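Local coordinates for metallo-beta-lactamase (Serratia marcescens, PDB 6K4X), which hydrolyses the beta-lactam ring of antibiotics as a zinc-dependent subclass B3 metallo-beta-lactamase, at residues Gly36-Asp41 and Tyr67-His72. Residues are numbered along the deposited sequence; the frame is centred on the assembly and turned at random.
Sequences GHILVD and YILSTH. With ZN (zinc ion), chain B; D0U (4-azanyl-2-sulfanyl-benzoic acid), chain E.
Asp41 OD1 is gripped by two donors: the backbone N of Thr71 at 2.9 Å, on the syn side but 23° out of the carboxylate plane, and a water that also accepts from Ser70 OG and donates to His72 O. The other oxygen, OD2, takes the hydroxyl hydrogen of Thr71 OG1 at 2.7 Å through its syn lone pair. Thr71 OG1 stands between its own N and carbonyl carbon (chi1 54°), which lets hydroxyl and N-H reach the same carboxylate; bonds at both carboxylate oxygens limit its rotation. Both ends of the carboxylate thus hold the loop leading into His72, whose NE2 binds zinc at 2.0 Å; His74, His150 and sulfur S1 of the bound 4-amino-2-sulfanylbenzoic acid complete that site. His72 ND1 is held by Asp174.

Behind this clamp the strands run parallel. Tyr67 O accepts from Leu39 N, Leu39 O from Leu69 N at 2.7 Å, and Leu69 O from Asp41 N. Beside these bonds Leu69 CD1 reaches back to Ile38 CG2 (3.5 Å) and more loosely to Val40 CG2, while on the other face Leu39 CD2 meets Ile68 CG1.

This is the beta-alpha-beta unit of strand 37-40, helix 47-57 and strand 65-69 in the metallo-beta-lactamase fold: strands 29-31 and 91-95 flank the pair, Trp157 of strand 155-163 packs on Val40 and Leu69, and helix 81-88 packs on Ile68.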
loop_
_atom_site.group_PDB
_atom_site.type_symbol
_atom_site.label_atom_id
_atom_site.label_comp_id
_atom_site.label_asym_id
_atom_site.label_seq_id
_atom_site.Cartn_x
_atom_site.Cartn_y
_atom_site.Cartn_z
ATOM N N GLY A 36 2.631 12.592 -16.454
ATOM C CA GLY A 36 2.907 12.614 -15.039
ATOM C C GLY A 36 2.539 11.301 -14.378
ATOM O O GLY A 36 1.894 10.425 -14.998
ATOM N N HIS A 37 3.001 11.136 -13.132
ATOM C CA HIS A 37 3.033 9.847 -12.480
ATOM C C HIS A 37 2.323 9.888 -11.129
ATOM O O HIS A 37 2.186 10.948 -10.507
ATOM C CB HIS A 37 4.470 9.370 -12.250
ATOM C CG HIS A 37 5.387 9.679 -13.383
ATOM N ND1 HIS A 37 5.123 9.276 -14.683
ATOM C CD2 HIS A 37 6.522 10.404 -13.411
ATOM C CE1 HIS A 37 6.091 9.734 -15.446
ATOM N NE2 HIS A 37 6.946 10.438 -14.705
ATOM N N ILE A 38 1.914 8.690 -10.692
ATOM C CA ILE A 38 1.350 8.477 -9.368
ATOM C C ILE A 38 2.277 7.523 -8.625
ATOM O O ILE A 38 2.629 6.472 -9.160
ATOM C CB ILE A 38 -0.077 7.927 -9.473
ATOM C CG1 ILE A 38 -0.982 8.950 -10.168
ATOM C CG2 ILE A 38 -0.606 7.525 -8.102
ATOM C CD1 ILE A 38 -2.384 8.462 -10.451
ATOM N N LEU A 39 2.638 7.875 -7.388
ATOM C CA LEU A 39 3.410 7.013 -6.512
ATOM C C LEU A 39 2.491 6.459 -5.438
ATOM O O LEU A 39 1.730 7.231 -4.835
ATOM C CB LEU A 39 4.536 7.826 -5.874
ATOM C CG LEU A 39 5.383 7.095 -4.830
ATOM C CD1 LEU A 39 6.173 5.959 -5.464
ATOM C CD2 LEU A 39 6.319 8.067 -4.141
ATOM N N VAL A 40 2.577 5.152 -5.192
ATOM C CA VAL A 40 1.846 4.532 -4.108
ATOM C C VAL A 40 2.841 4.156 -3.017
ATOM O O VAL A 40 3.745 3.338 -3.256
ATOM C CB VAL A 40 1.068 3.287 -4.567
ATOM C CG1 VAL A 40 0.227 2.749 -3.425
ATOM C CG2 VAL A 40 0.230 3.597 -5.794
ATOM N N ASP A 41 2.685 4.824 -1.871
ATOM C CA ASP A 41 3.435 4.670 -0.626
ATOM C C ASP A 41 4.840 5.277 -0.730
ATOM O O ASP A 41 5.352 5.563 -1.810
ATOM C CB ASP A 41 3.431 3.246 -0.077
ATOM C CG ASP A 41 2.165 2.932 0.690
ATOM O OD1 ASP A 41 1.420 3.887 1.071
ATOM O OD2 ASP A 41 1.927 1.728 0.914
ATOM N N TYR A 67 0.769 12.804 -7.585
ATOM C CA TYR A 67 0.028 12.308 -6.423
ATOM C C TYR A 67 0.864 11.233 -5.749
ATOM O O TYR A 67 1.533 10.441 -6.446
ATOM C CB TYR A 67 -1.309 11.678 -6.808
ATOM C CG TYR A 67 -2.341 12.653 -7.300
ATOM C CD1 TYR A 67 -2.919 13.544 -6.425
ATOM C CD2 TYR A 67 -2.751 12.687 -8.620
ATOM C CE1 TYR A 67 -3.882 14.448 -6.831
ATOM C CE2 TYR A 67 -3.713 13.600 -9.051
ATOM C CZ TYR A 67 -4.275 14.483 -8.151
ATOM O OH TYR A 67 -5.234 15.391 -8.526
ATOM N N ILE A 68 0.809 11.195 -4.420
ATOM C CA ILE A 68 1.318 10.095 -3.625
ATOM C C ILE A 68 0.107 9.517 -2.895
ATOM O O ILE A 68 -0.547 10.224 -2.121
ATOM C CB ILE A 68 2.395 10.557 -2.631
ATOM C CG1 ILE A 68 3.580 11.201 -3.342
ATOM C CG2 ILE A 68 2.837 9.398 -1.759
ATOM C CD1 ILE A 68 4.513 11.992 -2.447
ATOM N N LEU A 69 -0.157 8.241 -3.109
ATOM C CA LEU A 69 -1.280 7.549 -2.516
ATOM C C LEU A 69 -0.793 6.762 -1.314
ATOM O O LEU A 69 0.178 6.027 -1.439
ATOM C CB LEU A 69 -1.905 6.609 -3.547
ATOM C CG LEU A 69 -2.230 7.237 -4.897
ATOM C CD1 LEU A 69 -2.931 6.229 -5.781
ATOM C CD2 LEU A 69 -3.037 8.503 -4.755
ATOM N N SER A 70 -1.499 6.852 -0.191
ATOM C CA SER A 70 -1.123 6.155 1.030
ATOM C C SER A 70 -2.043 4.960 1.243
ATOM O O SER A 70 -3.278 5.115 1.248
ATOM C CB SER A 70 -1.202 7.099 2.199
ATOM O OG SER A 70 -0.964 6.425 3.438
ATOM N N THR A 71 -1.464 3.783 1.492
ATOM C CA THR A 71 -2.247 2.634 1.982
ATOM C C THR A 71 -2.670 2.883 3.436
ATOM O O THR A 71 -3.852 3.043 3.739
ATOM C CB THR A 71 -1.484 1.306 1.852
ATOM O OG1 THR A 71 -0.216 1.437 2.501
ATOM C CG2 THR A 71 -1.319 0.867 0.411
ATOM N N HIS A 72 -1.697 2.920 4.352
ATOM C CA HIS A 72 -2.008 3.263 5.715
ATOM C C HIS A 72 -0.823 3.943 6.392
ATOM O O HIS A 72 0.321 3.887 5.947
ATOM C CB HIS A 72 -2.526 2.064 6.531
ATOM C CG HIS A 72 -1.486 1.074 6.928
ATOM N ND1 HIS A 72 -1.180 -0.018 6.171
ATOM C CD2 HIS A 72 -0.694 0.998 8.028
ATOM C CE1 HIS A 72 -0.263 -0.742 6.793
ATOM N NE2 HIS A 72 0.091 -0.132 7.954
HETATM ZN ZN ZN B . 0.740 -1.083 9.615
HETATM O O2 D0U E . 1.500 -3.703 7.693
HETATM C C7 D0U E . 1.353 -4.686 8.451
HETATM O O1 D0U E . 0.663 -5.693 8.118
HETATM C C3 D0U E . 1.969 -4.714 9.805
HETATM C C2 D0U E . 1.951 -5.971 10.469
HETATM C C4 D0U E . 2.557 -3.597 10.424
HETATM S S1 D0U E . 2.803 -2.028 9.798
HETATM C C5 D0U E . 3.076 -3.787 11.725
HETATM C C6 D0U E . 3.044 -5.016 12.387
HETATM N N1 D0U E . 3.599 -5.168 13.651
HETATM C C1 D0U E . 2.505 -6.094 11.743
HETATM O O HOH W 1 1.336 4.992 3.562
#